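Local coordinates for protein mandelate racemase / muconate lactonizing enzyme (Burkholderia pseudomallei, PDB 2POD) that is of unknown function but belongs to the enolase superfamily, whose members hold a metal ion in a barrel active site, and is tentatively assigned lyase activity, at residues B[65-70]-B[88-93]; B[81-86]-B[274-279]; B[232-237]-B[258-263]; B[278-283]-B[290-295]; B[294-299]-B[303-308]. All blocks are in the same frame, centred on the assembly; numbering follows the deposited sequence.

Contact 1 comes first along the chain and joins two helices of the N-terminal domain. Its segments alternate with those of contact 2, which links the domains, sharing helix 81-101 with contact 1 and helix 276-285 with contact 4. Contact 3 falls between the two segments of contact 2; contacts 4 and 5 follow in the C-terminal barrel, share L294 and D295, and have centres about 9 Å apart. Contact 2 is centred about 8 Å from contact 5, and contact 1 touches contact 5 through D90 and S303. These four form a connected series across the domain boundary. Contact 3, also in the barrel, is centred about 38 Å from contact 1, on the opposite side of the chain's centre, next to a fourth subunit.

Contact 1 of 5, residues B[65-70]-B[88-93]; sequences RHAKRL and ALDIAL
L70 and L89 make the apolar contact between helix 81-101 and the end of helix 63-69 in the N-terminal domain. CD1 of L70 meets CD2 of L89 at 4.0 Å, the two side chains crossing at about a right angle. One turn along, a methyl meets a ring edge: CD1 of L93 lies near the plane of the H66 imidazole, 4.1 Å from CD2 of H66, and also touches the CB of that residue. A chi1 of -63° sets CG of H66 beside the backbone N, and the ring turns its CD2 toward L93. A looser contact of mixed polarity brings A67 CB within 4.4 Å of OD1 of D90.

The polar atoms of H66 and D90 find their partners on other residues. H66 NE2 bonds to the carbonyl oxygen of D59, its ND1 accepts a weak bond from R69 NH1, and D90 OD1 bonds to S303 OG of the barrel domain. Burial of hydrocarbon therefore joins the two helices here, whereas H66 and D90 use their polar atoms to tie this pair to its surroundings.

Contact 2 of 5, residues B[81-86]-B[274-279]; sequences AEMRGN and LATRWG
M83 and A275 bring the two backbones to 7.7 Å between their CA atoms, where helix 81-101 of the N-terminal domain meets the barrel domain of this enolase-superfamily fold. Segment 81-86 is helical throughout, whereas 274-275 is extended and the chain then turns into helix 276-285, with T276 at a positive phi of 69°.

A single side chain bridges the gap. M83, present as selenomethionine, has CG anti to its backbone N (chi1 -173°) and then bends at both following torsions. This sets CG 3.8 Å from CB of A275 and carries SE to 3.9 Å from CG2 of T276, with CE close to the same methyl. The interaction is wholly apolar and buried. Beside it, the T276 backbone N bonds to the C299 carbonyl oxygen; R84 pairs with E82 of the third subunit, and E82 with R84 of that subunit. The T276 hydroxyl turns back on the preceding peptide: OG1 bonds to A275 O at 2.7 Å, coming in almost square to the carbonyl bond (101° at the oxygen) and tilted out of its plane.

Contact 3 of 5, residues B[232-237]-B[258-263]; sequences QIAEAL and KRYAER
A234 and Y260 form the tight part of a contact between two neighbouring outer helices of the beta/alpha barrel, helix 227-237 and helix 257-263. The CB of A234 sits 3.4 Å from OH of Y260 and 3.7 Å from CZ, approaching the ring obliquely. A chi1 of -176° swings the tyrosine ring away from its own backbone nitrogen and across the gap. A230 of helix 227-237, P248 and V268 of strand 268-270 also pack on this tyrosine, placing it between the two helices and that strand.

The other side of the contact is looser. The R263 side chain comes no nearer than 5.7 Å to segment 232-237, although it packs on L231 just before that segment, and E235 lies near it without pairing: OE1 of E235 and NH1 of R263 are 6.6 Å apart, so any attraction between them is probably modest. Both residues are partly exposed. The guanidinium instead faces a neighbouring chain, where NH2 of R263 bonds to the carbonyl oxygen of S264 of the fourth subunit. The closest part of R263 to the alanine methyl is its backbone O, 4.4 Å from A234 CB.

Contact 4 of 5, residues B[278-283]-B[290-295]; sequences WGFRDL and GIVMLD
F280 of helix 276-285 reaches three successive residues of strand 289-294, the two elements running nearly antiparallel; their segment axes come within 10.7 Å at an angle of 158°. The chain turns a corner at G290 and I291, and the I291 side chain points away from the helix. The first touch comes at V292, where a chi1 of 170° extends CG1 on the far side from the residue's own nitrogen; this methyl approaches CD1 and CE1 of F280 obliquely, 3.7 Å from CE1.

At M293, a selenomethionine, the side chain points away toward the barrel interior and lies about 5 Å from the bound sodium, which is held by E220, E246 and E272. Its backbone faces the helix instead: the M293 oxygen lies 3.2 Å from CZ of F280 and equally close to CE1, a C-H to carbonyl contact at the ring edge. L294 then brings its CD1 to CE2 and CZ of F280, also obliquely, 3.7 Å from CE2, so that the two aliphatic side chains meet different carbons of the ring. D295 leaves the contact, its OD2 bonding to H322.

Helix and strand are the last two elements of a beta-alpha-beta unit that starts at strand 268-270. Strand 289-294 lies between strands 268-270 and 319-321, and helix 301-314 packs beside F280 and L294 through I308.

Contact 5 of 5, residues B[294-299]-B[303-308]; sequences LDISWC and SEARKI
The methyl of A305 is the bump at the centre of this contact, set into a hollow formed by the loop after strand 289-294. C299 SG lies 3.8 Å from A305 CB, CG2 of I296 meets the same methyl at 3.8 Å, and L294 CG closes a third side. A chi1 of 78° places SG between the backbone N and carbonyl carbon of C299 and brings it against the A305 methyl.

One turn on, the forked end of L294 crosses I308 obliquely: its CD1 meets CD1 of I308 at 3.8 Å, and CD2 touches CG2 of the isoleucine. At the loop's end, O of C299 rests 3.6 Å from CB of E304, whose chain then bends away to a salt bridge with R277. Within the loop, D295 OD1 accepts S297 N at 2.8 Å, an Asx turn, and also the S297 hydroxyl.

The contact is thus mainly apolar, close-fitting and buried, while polar groups around it pair within the loop, with R277 and H322 of the barrel, or with N-terminal-domain residues such as D64 and D90.

Contact 1 of 5, residues B[65-70]-B[88-93]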
# COMPACT_ATOMS: atom_id res chain seq x y z
N ARG B 65 -5.23 35.02 -11.78
CA ARG B 65 -6.69 35.13 -11.62
C ARG B 65 -7.42 34.66 -12.87
O ARG B 65 -8.42 33.94 -12.78
CB ARG B 65 -7.11 36.56 -11.26
CG ARG B 65 -8.59 36.72 -10.97
CD ARG B 65 -8.93 38.15 -10.55
NE ARG B 65 -9.77 38.83 -11.53
CZ ARG B 65 -11.11 38.84 -11.49
NH1 ARG B 65 -11.76 38.22 -10.53
NH2 ARG B 65 -11.78 39.48 -12.43
N HIS B 66 -6.90 35.04 -14.04
CA HIS B 66 -7.57 34.73 -15.31
C HIS B 66 -7.45 33.28 -15.71
O HIS B 66 -8.43 32.70 -16.16
CB HIS B 66 -7.11 35.65 -16.44
CG HIS B 66 -7.45 37.09 -16.21
ND1 HIS B 66 -8.65 37.48 -15.66
CD2 HIS B 66 -6.74 38.22 -16.42
CE1 HIS B 66 -8.66 38.79 -15.54
NE2 HIS B 66 -7.52 39.27 -16.00
N ALA B 67 -6.26 32.71 -15.52
CA ALA B 67 -6.02 31.27 -15.68
C ALA B 67 -7.01 30.41 -14.90
O ALA B 67 -7.53 29.43 -15.43
CB ALA B 67 -4.59 30.91 -15.29
N LYS B 68 -7.29 30.80 -13.66
CA LYS B 68 -8.31 30.15 -12.85
C LYS B 68 -9.73 30.41 -13.36
O LYS B 68 -10.55 29.49 -13.40
CB LYS B 68 -8.14 30.55 -11.37
CG LYS B 68 -9.22 30.03 -10.42
CD LYS B 68 -9.19 28.53 -10.24
CE LYS B 68 -10.28 28.04 -9.29
NZ LYS B 68 -10.00 28.40 -7.87
N ARG B 69 -10.01 31.65 -13.76
CA ARG B 69 -11.30 32.02 -14.35
C ARG B 69 -11.61 31.32 -15.69
O ARG B 69 -12.76 30.94 -15.95
CB ARG B 69 -11.39 33.54 -14.50
CG ARG B 69 -11.78 34.26 -13.21
CD ARG B 69 -11.73 35.78 -13.36
NE ARG B 69 -12.89 36.28 -14.09
CZ ARG B 69 -12.87 36.73 -15.34
NH1 ARG B 69 -11.73 36.77 -16.02
NH2 ARG B 69 -13.99 37.16 -15.90
N LEU B 70 -10.58 31.13 -16.51
CA LEU B 70 -10.74 30.50 -17.82
C LEU B 70 -10.76 28.98 -17.77
O LEU B 70 -11.01 28.32 -18.79
CB LEU B 70 -9.64 30.96 -18.78
CG LEU B 70 -9.64 32.39 -19.34
CD1 LEU B 70 -8.56 32.52 -20.39
CD2 LEU B 70 -10.99 32.77 -19.92
N ALA B 88 -2.69 29.63 -25.13
CA ALA B 88 -2.34 30.72 -26.06
C ALA B 88 -2.66 32.09 -25.46
O ALA B 88 -1.82 32.98 -25.44
CB ALA B 88 -3.06 30.54 -27.40
N LEU B 89 -3.89 32.23 -24.95
CA LEU B 89 -4.32 33.41 -24.20
C LEU B 89 -3.38 33.77 -23.05
O LEU B 89 -3.11 34.95 -22.80
CB LEU B 89 -5.73 33.18 -23.65
CG LEU B 89 -6.95 33.91 -24.22
CD1 LEU B 89 -6.69 34.70 -25.48
CD2 LEU B 89 -8.12 32.99 -24.38
N ASP B 90 -2.89 32.74 -22.36
CA ASP B 90 -1.97 32.90 -21.25
C ASP B 90 -0.60 33.45 -21.64
O ASP B 90 -0.09 34.34 -20.96
CB ASP B 90 -1.79 31.58 -20.49
CG ASP B 90 -1.02 31.76 -19.22
OD1 ASP B 90 -1.64 32.23 -18.24
OD2 ASP B 90 0.20 31.45 -19.20
N ILE B 91 -0.01 32.90 -22.71
CA ILE B 91 1.29 33.37 -23.21
C ILE B 91 1.24 34.87 -23.56
O ILE B 91 2.15 35.63 -23.20
CB ILE B 91 1.78 32.54 -24.44
CG1 ILE B 91 2.05 31.08 -24.03
CG2 ILE B 91 3.04 33.16 -25.08
CD1 ILE B 91 2.03 30.09 -25.19
N ALA B 92 0.16 35.28 -24.22
CA ALA B 92 -0.08 36.68 -24.56
C ALA B 92 -0.20 37.59 -23.34
O ALA B 92 0.26 38.74 -23.37
CB ALA B 92 -1.31 36.80 -25.45
N LEU B 93 -0.77 37.08 -22.24
CA LEU B 93 -0.82 37.81 -20.98
C LEU B 93 0.56 38.03 -20.36
O LEU B 93 0.82 39.08 -19.78
CB LEU B 93 -1.77 37.15 -19.98
CG LEU B 93 -3.28 37.18 -20.29
CD1 LEU B 93 -4.07 36.64 -19.10
CD2 LEU B 93 -3.79 38.57 -20.73

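Contact 2 of 5, residues B[81-86]-B[274-279]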
# COMPACT_ATOMS: atom_id res chain seq x y z
N ALA B 81 -9.37 21.61 -26.92
CA ALA B 81 -9.46 22.93 -27.57
C ALA B 81 -9.50 24.07 -26.56
O ALA B 81 -8.78 25.06 -26.70
CB ALA B 81 -10.66 23.00 -28.49
N GLU B 82 -10.34 23.91 -25.54
CA GLU B 82 -10.38 24.81 -24.39
C GLU B 82 -8.99 25.05 -23.77
O GLU B 82 -8.58 26.20 -23.56
CB GLU B 82 -11.34 24.25 -23.33
CG GLU B 82 -12.82 24.15 -23.78
CD GLU B 82 -13.18 22.84 -24.49
OE1 GLU B 82 -12.28 22.02 -24.77
OE2 GLU B 82 -14.38 22.65 -24.78
N MSE B 83 -8.26 23.96 -23.50
CA MSE B 83 -6.94 24.02 -22.86
C MSE B 83 -5.88 24.72 -23.70
O MSE B 83 -5.06 25.47 -23.17
CB MSE B 83 -6.47 22.61 -22.49
CG MSE B 83 -5.19 22.56 -21.67
SE MSE B 83 -5.30 23.38 -19.90
CE MSE B 83 -6.97 22.62 -19.24
N ARG B 84 -5.88 24.45 -25.00
CA ARG B 84 -4.95 25.08 -25.93
C ARG B 84 -5.27 26.57 -26.15
O ARG B 84 -4.37 27.39 -26.28
CB ARG B 84 -4.93 24.33 -27.27
CG ARG B 84 -4.41 22.90 -27.19
CD ARG B 84 -4.18 22.29 -28.58
NE ARG B 84 -5.30 22.52 -29.49
CZ ARG B 84 -6.39 21.76 -29.59
NH1 ARG B 84 -7.34 22.08 -30.45
NH2 ARG B 84 -6.53 20.68 -28.83
N GLY B 85 -6.56 26.89 -26.16
CA GLY B 85 -7.02 28.28 -26.28
C GLY B 85 -6.60 29.09 -25.07
O GLY B 85 -6.05 30.18 -25.21
N ASN B 86 -6.86 28.53 -23.88
CA ASN B 86 -6.41 29.11 -22.62
C ASN B 86 -4.91 29.33 -22.57
O ASN B 86 -4.46 30.39 -22.13
CB ASN B 86 -6.87 28.25 -21.44
CG ASN B 86 -8.36 28.33 -21.21
OD1 ASN B 86 -9.03 29.25 -21.70
ND2 ASN B 86 -8.89 27.37 -20.46
N LEU B 274 -0.22 15.86 -21.42
CA LEU B 274 -0.80 16.11 -20.10
C LEU B 274 -0.94 17.61 -19.80
O LEU B 274 -0.08 18.40 -20.16
CB LEU B 274 0.04 15.43 -19.02
CG LEU B 274 -0.12 13.92 -18.84
CD1 LEU B 274 1.02 13.38 -18.00
CD2 LEU B 274 -1.48 13.57 -18.22
N ALA B 275 -2.03 17.98 -19.13
CA ALA B 275 -2.29 19.38 -18.85
C ALA B 275 -2.38 19.68 -17.36
O ALA B 275 -2.89 18.87 -16.60
CB ALA B 275 -3.53 19.84 -19.57
N THR B 276 -1.87 20.85 -16.97
CA THR B 276 -2.01 21.45 -15.61
C THR B 276 -1.26 20.74 -14.48
O THR B 276 -0.72 19.64 -14.65
CB THR B 276 -3.48 21.73 -15.18
OG1 THR B 276 -4.11 20.50 -14.82
CG2 THR B 276 -4.28 22.42 -16.29
N ARG B 277 -1.22 21.39 -13.32
CA ARG B 277 -0.66 20.82 -12.10
C ARG B 277 -1.31 19.51 -11.73
O ARG B 277 -0.63 18.58 -11.29
CB ARG B 277 -0.80 21.80 -10.93
CG ARG B 277 0.22 22.92 -10.93
CD ARG B 277 -0.24 24.05 -10.03
NE ARG B 277 -1.30 24.85 -10.65
CZ ARG B 277 -2.12 25.65 -9.98
NH1 ARG B 277 -2.03 25.77 -8.66
NH2 ARG B 277 -3.04 26.34 -10.65
N TRP B 278 -2.62 19.44 -11.94
CA TRP B 278 -3.43 18.25 -11.68
C TRP B 278 -3.08 17.03 -12.52
O TRP B 278 -3.00 15.91 -12.00
CB TRP B 278 -4.90 18.62 -11.80
CG TRP B 278 -5.33 19.56 -10.70
CD1 TRP B 278 -5.79 19.22 -9.46
CD2 TRP B 278 -5.28 21.00 -10.73
NE1 TRP B 278 -6.06 20.35 -8.72
CE2 TRP B 278 -5.75 21.46 -9.47
CE3 TRP B 278 -4.90 21.93 -11.70
CZ2 TRP B 278 -5.85 22.82 -9.16
CZ3 TRP B 278 -4.99 23.30 -11.39
CH2 TRP B 278 -5.47 23.72 -10.13
N GLY B 279 -2.86 17.24 -13.82
CA GLY B 279 -2.32 16.20 -14.69
C GLY B 279 -0.93 15.76 -14.27
O GLY B 279 -0.59 14.59 -14.38

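Contact 3 of 5, residues B[232-237]-B[258-263]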
# COMPACT_ATOMS: atom_id res chain seq x y z
N GLN B 232 8.61 -4.95 -24.67
CA GLN B 232 9.42 -5.68 -25.63
C GLN B 232 10.40 -4.77 -26.36
O GLN B 232 11.56 -5.14 -26.58
CB GLN B 232 8.48 -6.34 -26.64
CG GLN B 232 8.95 -7.65 -27.19
CD GLN B 232 8.18 -8.05 -28.44
OE1 GLN B 232 8.77 -8.51 -29.42
NE2 GLN B 232 6.86 -7.87 -28.41
N ILE B 233 9.94 -3.57 -26.74
CA ILE B 233 10.79 -2.55 -27.34
C ILE B 233 11.82 -2.00 -26.35
O ILE B 233 13.01 -1.90 -26.68
CB ILE B 233 9.96 -1.40 -27.99
CG1 ILE B 233 9.23 -1.90 -29.24
CG2 ILE B 233 10.84 -0.24 -28.37
CD1 ILE B 233 7.95 -1.13 -29.56
N ALA B 234 11.37 -1.66 -25.14
CA ALA B 234 12.25 -1.15 -24.07
C ALA B 234 13.39 -2.10 -23.70
O ALA B 234 14.51 -1.65 -23.46
CB ALA B 234 11.44 -0.79 -22.83
N GLU B 235 13.09 -3.39 -23.64
CA GLU B 235 14.10 -4.43 -23.44
C GLU B 235 15.15 -4.47 -24.57
O GLU B 235 16.34 -4.63 -24.31
CB GLU B 235 13.42 -5.81 -23.26
CG GLU B 235 14.37 -7.02 -23.17
CD GLU B 235 15.17 -7.10 -21.87
OE1 GLU B 235 14.79 -6.44 -20.87
OE2 GLU B 235 16.19 -7.83 -21.84
N ALA B 236 14.69 -4.30 -25.81
CA ALA B 236 15.58 -4.27 -26.97
C ALA B 236 16.47 -3.02 -27.02
O ALA B 236 17.60 -3.07 -27.52
CB ALA B 236 14.78 -4.41 -28.26
N LEU B 237 15.96 -1.91 -26.47
CA LEU B 237 16.67 -0.63 -26.47
C LEU B 237 17.70 -0.50 -25.34
O LEU B 237 18.51 0.44 -25.34
CB LEU B 237 15.68 0.53 -26.42
CG LEU B 237 14.87 0.85 -27.68
CD1 LEU B 237 13.88 1.96 -27.38
CD2 LEU B 237 15.78 1.25 -28.82
N LYS B 258 4.05 2.65 -14.22
CA LYS B 258 5.10 2.10 -13.37
C LYS B 258 5.57 0.74 -13.85
O LYS B 258 6.74 0.39 -13.69
CB LYS B 258 4.67 2.04 -11.91
CG LYS B 258 5.74 2.55 -10.93
CD LYS B 258 6.72 1.47 -10.49
CE LYS B 258 8.15 2.01 -10.42
NZ LYS B 258 8.46 2.69 -9.14
N ARG B 259 4.65 -0.02 -14.44
CA ARG B 259 4.97 -1.25 -15.13
C ARG B 259 5.94 -1.07 -16.29
O ARG B 259 6.88 -1.86 -16.44
CB ARG B 259 3.70 -1.96 -15.57
CG ARG B 259 2.93 -2.55 -14.39
CD ARG B 259 1.82 -3.47 -14.83
NE ARG B 259 2.33 -4.65 -15.51
CZ ARG B 259 1.58 -5.54 -16.15
NH1 ARG B 259 0.26 -5.38 -16.20
NH2 ARG B 259 2.15 -6.57 -16.75
N TYR B 260 5.74 -0.02 -17.10
CA TYR B 260 6.74 0.33 -18.11
C TYR B 260 8.07 0.77 -17.51
O TYR B 260 9.12 0.25 -17.91
CB TYR B 260 6.22 1.35 -19.14
CG TYR B 260 7.23 1.62 -20.23
CD1 TYR B 260 8.23 2.59 -20.07
CD2 TYR B 260 7.24 0.88 -21.41
CE1 TYR B 260 9.18 2.82 -21.04
CE2 TYR B 260 8.19 1.11 -22.40
CZ TYR B 260 9.16 2.08 -22.20
OH TYR B 260 10.11 2.34 -23.15
N ALA B 261 8.02 1.71 -16.57
CA ALA B 261 9.23 2.30 -15.97
C ALA B 261 10.18 1.28 -15.35
O ALA B 261 11.39 1.34 -15.58
CB ALA B 261 8.86 3.36 -14.97
N GLU B 262 9.60 0.33 -14.60
CA GLU B 262 10.32 -0.80 -13.99
C GLU B 262 11.21 -1.57 -14.97
O GLU B 262 12.29 -2.03 -14.60
CB GLU B 262 9.32 -1.80 -13.42
CG GLU B 262 8.93 -1.58 -11.97
CD GLU B 262 7.62 -2.29 -11.61
OE1 GLU B 262 7.03 -1.95 -10.56
OE2 GLU B 262 7.18 -3.18 -12.39
N ARG B 263 10.74 -1.73 -16.20
CA ARG B 263 11.39 -2.59 -17.18
C ARG B 263 12.26 -1.83 -18.19
O ARG B 263 12.88 -2.44 -19.07
CB ARG B 263 10.36 -3.46 -17.89
CG ARG B 263 10.31 -4.88 -17.36
CD ARG B 263 8.91 -5.45 -17.39
NE ARG B 263 8.79 -6.60 -16.50
CZ ARG B 263 8.87 -7.87 -16.87
NH1 ARG B 263 9.07 -8.20 -18.15
NH2 ARG B 263 8.75 -8.83 -15.97

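Contact 4 of 5, residues B[278-283]-B[290-295]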
# COMPACT_ATOMS: atom_id res chain seq x y z
N TRP B 278 -2.62 19.44 -11.94
CA TRP B 278 -3.43 18.25 -11.68
C TRP B 278 -3.08 17.03 -12.52
O TRP B 278 -3.00 15.91 -12.00
CB TRP B 278 -4.90 18.62 -11.80
CG TRP B 278 -5.33 19.56 -10.70
CD1 TRP B 278 -5.79 19.22 -9.46
CD2 TRP B 278 -5.28 21.00 -10.73
NE1 TRP B 278 -6.06 20.35 -8.72
CE2 TRP B 278 -5.75 21.46 -9.47
CE3 TRP B 278 -4.90 21.93 -11.70
CZ2 TRP B 278 -5.85 22.82 -9.16
CZ3 TRP B 278 -4.99 23.30 -11.39
CH2 TRP B 278 -5.47 23.72 -10.13
N GLY B 279 -2.86 17.24 -13.82
CA GLY B 279 -2.32 16.20 -14.69
C GLY B 279 -0.93 15.76 -14.27
O GLY B 279 -0.59 14.59 -14.38
N PHE B 280 -0.14 16.70 -13.78
CA PHE B 280 1.23 16.41 -13.37
C PHE B 280 1.40 15.89 -11.95
O PHE B 280 2.31 15.10 -11.72
CB PHE B 280 2.18 17.55 -13.72
CG PHE B 280 2.48 17.62 -15.19
CD1 PHE B 280 3.51 16.87 -15.74
CD2 PHE B 280 1.71 18.40 -16.04
CE1 PHE B 280 3.78 16.91 -17.09
CE2 PHE B 280 1.97 18.46 -17.40
CZ PHE B 280 3.00 17.70 -17.93
N ARG B 281 0.52 16.29 -11.03
CA ARG B 281 0.35 15.57 -9.76
C ARG B 281 0.11 14.07 -9.99
O ARG B 281 0.76 13.24 -9.34
CB ARG B 281 -0.74 16.18 -8.87
CG ARG B 281 -1.64 15.15 -8.17
CD ARG B 281 -1.89 15.41 -6.70
NE ARG B 281 -3.21 15.97 -6.44
CZ ARG B 281 -4.13 15.44 -5.63
NH1 ARG B 281 -3.90 14.31 -4.98
NH2 ARG B 281 -5.28 16.07 -5.47
N ASP B 282 -0.77 13.75 -10.94
CA ASP B 282 -1.16 12.38 -11.25
C ASP B 282 0.03 11.59 -11.76
O ASP B 282 0.21 10.44 -11.37
CB ASP B 282 -2.31 12.34 -12.27
CG ASP B 282 -3.66 12.73 -11.65
OD1 ASP B 282 -3.71 12.99 -10.43
OD2 ASP B 282 -4.68 12.77 -12.40
N LEU B 283 0.83 12.22 -12.62
CA LEU B 283 2.07 11.64 -13.13
C LEU B 283 3.13 11.46 -12.05
O LEU B 283 3.81 10.43 -12.00
CB LEU B 283 2.62 12.49 -14.30
CG LEU B 283 4.01 12.14 -14.86
CD1 LEU B 283 3.97 10.78 -15.54
CD2 LEU B 283 4.53 13.21 -15.82
N GLY B 290 10.92 9.92 -15.22
CA GLY B 290 12.25 10.44 -14.95
C GLY B 290 12.40 11.88 -15.42
O GLY B 290 13.08 12.67 -14.77
N ILE B 291 11.79 12.21 -16.55
CA ILE B 291 11.83 13.57 -17.06
C ILE B 291 10.41 14.06 -17.23
O ILE B 291 9.59 13.41 -17.87
CB ILE B 291 12.63 13.71 -18.40
CG1 ILE B 291 14.10 13.32 -18.19
CG2 ILE B 291 12.60 15.16 -18.92
CD1 ILE B 291 14.45 11.96 -18.70
N VAL B 292 10.11 15.20 -16.62
CA VAL B 292 8.81 15.83 -16.77
C VAL B 292 8.80 16.68 -18.03
O VAL B 292 9.46 17.71 -18.11
CB VAL B 292 8.41 16.62 -15.51
CG1 VAL B 292 7.17 17.48 -15.76
CG2 VAL B 292 8.16 15.65 -14.35
N MSE B 293 8.07 16.21 -19.04
CA MSE B 293 7.92 16.97 -20.27
C MSE B 293 6.60 17.70 -20.31
O MSE B 293 5.64 17.29 -19.67
CB MSE B 293 8.06 16.09 -21.50
CG MSE B 293 8.97 16.72 -22.54
SE MSE B 293 8.70 16.23 -24.39
CE MSE B 293 7.03 15.25 -24.20
N LEU B 294 6.56 18.75 -21.11
CA LEU B 294 5.69 19.89 -20.87
C LEU B 294 5.61 20.64 -22.18
O LEU B 294 6.64 21.00 -22.74
CB LEU B 294 6.35 20.79 -19.82
CG LEU B 294 5.54 21.73 -18.93
CD1 LEU B 294 4.22 21.10 -18.60
CD2 LEU B 294 6.31 22.01 -17.67
N ASP B 295 4.41 20.88 -22.69
CA ASP B 295 4.23 21.85 -23.76
C ASP B 295 3.42 23.02 -23.24
O ASP B 295 2.26 22.84 -22.88
CB ASP B 295 3.54 21.20 -24.96
CG ASP B 295 3.49 22.11 -26.18
OD1 ASP B 295 2.84 23.17 -26.12
OD2 ASP B 295 4.11 21.75 -27.21

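Contact 5 of 5, residues B[294-299]-B[303-308]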
# COMPACT_ATOMS: atom_id res chain seq x y z
N LEU B 294 6.56 18.75 -21.11
CA LEU B 294 5.69 19.89 -20.87
C LEU B 294 5.61 20.64 -22.18
O LEU B 294 6.64 21.00 -22.74
CB LEU B 294 6.35 20.79 -19.82
CG LEU B 294 5.54 21.73 -18.93
CD1 LEU B 294 4.22 21.10 -18.60
CD2 LEU B 294 6.31 22.01 -17.67
N ASP B 295 4.41 20.88 -22.69
CA ASP B 295 4.23 21.85 -23.76
C ASP B 295 3.42 23.02 -23.24
O ASP B 295 2.26 22.84 -22.88
CB ASP B 295 3.54 21.20 -24.96
CG ASP B 295 3.49 22.11 -26.18
OD1 ASP B 295 2.84 23.17 -26.12
OD2 ASP B 295 4.11 21.75 -27.21
N ILE B 296 3.99 24.23 -23.25
CA ILE B 296 3.29 25.40 -22.71
C ILE B 296 2.02 25.84 -23.45
O ILE B 296 1.16 26.50 -22.87
CB ILE B 296 4.23 26.61 -22.35
CG1 ILE B 296 4.33 27.64 -23.48
CG2 ILE B 296 5.57 26.16 -21.75
CD1 ILE B 296 5.29 27.31 -24.58
N SER B 297 1.88 25.44 -24.71
CA SER B 297 0.65 25.70 -25.44
C SER B 297 -0.43 24.62 -25.28
O SER B 297 -1.55 24.81 -25.75
CB SER B 297 0.95 25.91 -26.92
OG SER B 297 1.31 24.69 -27.54
N TRP B 298 -0.09 23.51 -24.64
CA TRP B 298 -1.04 22.41 -24.44
C TRP B 298 -1.38 22.18 -22.98
O TRP B 298 -2.34 21.48 -22.68
CB TRP B 298 -0.56 21.09 -25.08
CG TRP B 298 -0.29 21.15 -26.56
CD1 TRP B 298 -0.79 22.06 -27.46
CD2 TRP B 298 0.55 20.27 -27.32
NE1 TRP B 298 -0.31 21.80 -28.72
CE2 TRP B 298 0.51 20.70 -28.66
CE3 TRP B 298 1.33 19.15 -26.99
CZ2 TRP B 298 1.23 20.06 -29.68
CZ3 TRP B 298 2.04 18.51 -28.00
CH2 TRP B 298 1.98 18.97 -29.33
N CYS B 299 -0.58 22.75 -22.06
CA CYS B 299 -0.61 22.36 -20.65
C CYS B 299 -1.30 23.35 -19.71
O CYS B 299 -1.47 23.06 -18.54
CB CYS B 299 0.79 22.05 -20.14
SG CYS B 299 1.80 23.51 -19.77
N SER B 303 1.65 30.12 -16.96
CA SER B 303 1.03 30.00 -15.64
C SER B 303 1.08 28.62 -15.00
O SER B 303 1.53 28.49 -13.87
CB SER B 303 -0.42 30.46 -15.70
OG SER B 303 -0.49 31.86 -15.61
N GLU B 304 0.62 27.60 -15.71
CA GLU B 304 0.69 26.22 -15.21
C GLU B 304 2.10 25.66 -15.30
O GLU B 304 2.59 25.04 -14.36
CB GLU B 304 -0.32 25.31 -15.92
CG GLU B 304 -1.78 25.57 -15.54
CD GLU B 304 -2.11 25.22 -14.08
OE1 GLU B 304 -2.99 25.89 -13.50
OE2 GLU B 304 -1.51 24.28 -13.52
N ALA B 305 2.76 25.89 -16.43
CA ALA B 305 4.11 25.38 -16.67
C ALA B 305 5.20 25.91 -15.74
O ALA B 305 6.16 25.18 -15.47
CB ALA B 305 4.51 25.58 -18.14
N ARG B 306 5.07 27.16 -15.27
CA ARG B 306 5.83 27.69 -14.10
C ARG B 306 5.85 26.68 -12.97
O ARG B 306 6.90 26.37 -12.41
CB ARG B 306 5.09 28.88 -13.49
CG ARG B 306 5.45 30.23 -13.95
CD ARG B 306 4.20 31.10 -13.89
NE ARG B 306 4.02 31.77 -12.60
CZ ARG B 306 2.86 32.24 -12.15
NH1 ARG B 306 1.75 32.10 -12.87
NH2 ARG B 306 2.81 32.84 -10.97
N LYS B 307 4.65 26.19 -12.65
CA LYS B 307 4.31 25.65 -11.36
C LYS B 307 4.56 24.15 -11.41
O LYS B 307 5.03 23.56 -10.44
CB LYS B 307 2.84 25.94 -11.07
CG LYS B 307 2.53 27.40 -10.85
CD LYS B 307 1.03 27.65 -10.75
CE LYS B 307 0.73 29.14 -10.70
NZ LYS B 307 -0.74 29.41 -10.63
N ILE B 308 4.27 23.56 -12.57
CA ILE B 308 4.65 22.19 -12.88
C ILE B 308 6.16 21.97 -12.74
O ILE B 308 6.59 21.01 -12.12
CB ILE B 308 4.14 21.75 -14.28
CG1 ILE B 308 2.60 21.74 -14.31
CG2 ILE B 308 4.66 20.36 -14.64
CD1 ILE B 308 1.99 21.97 -15.71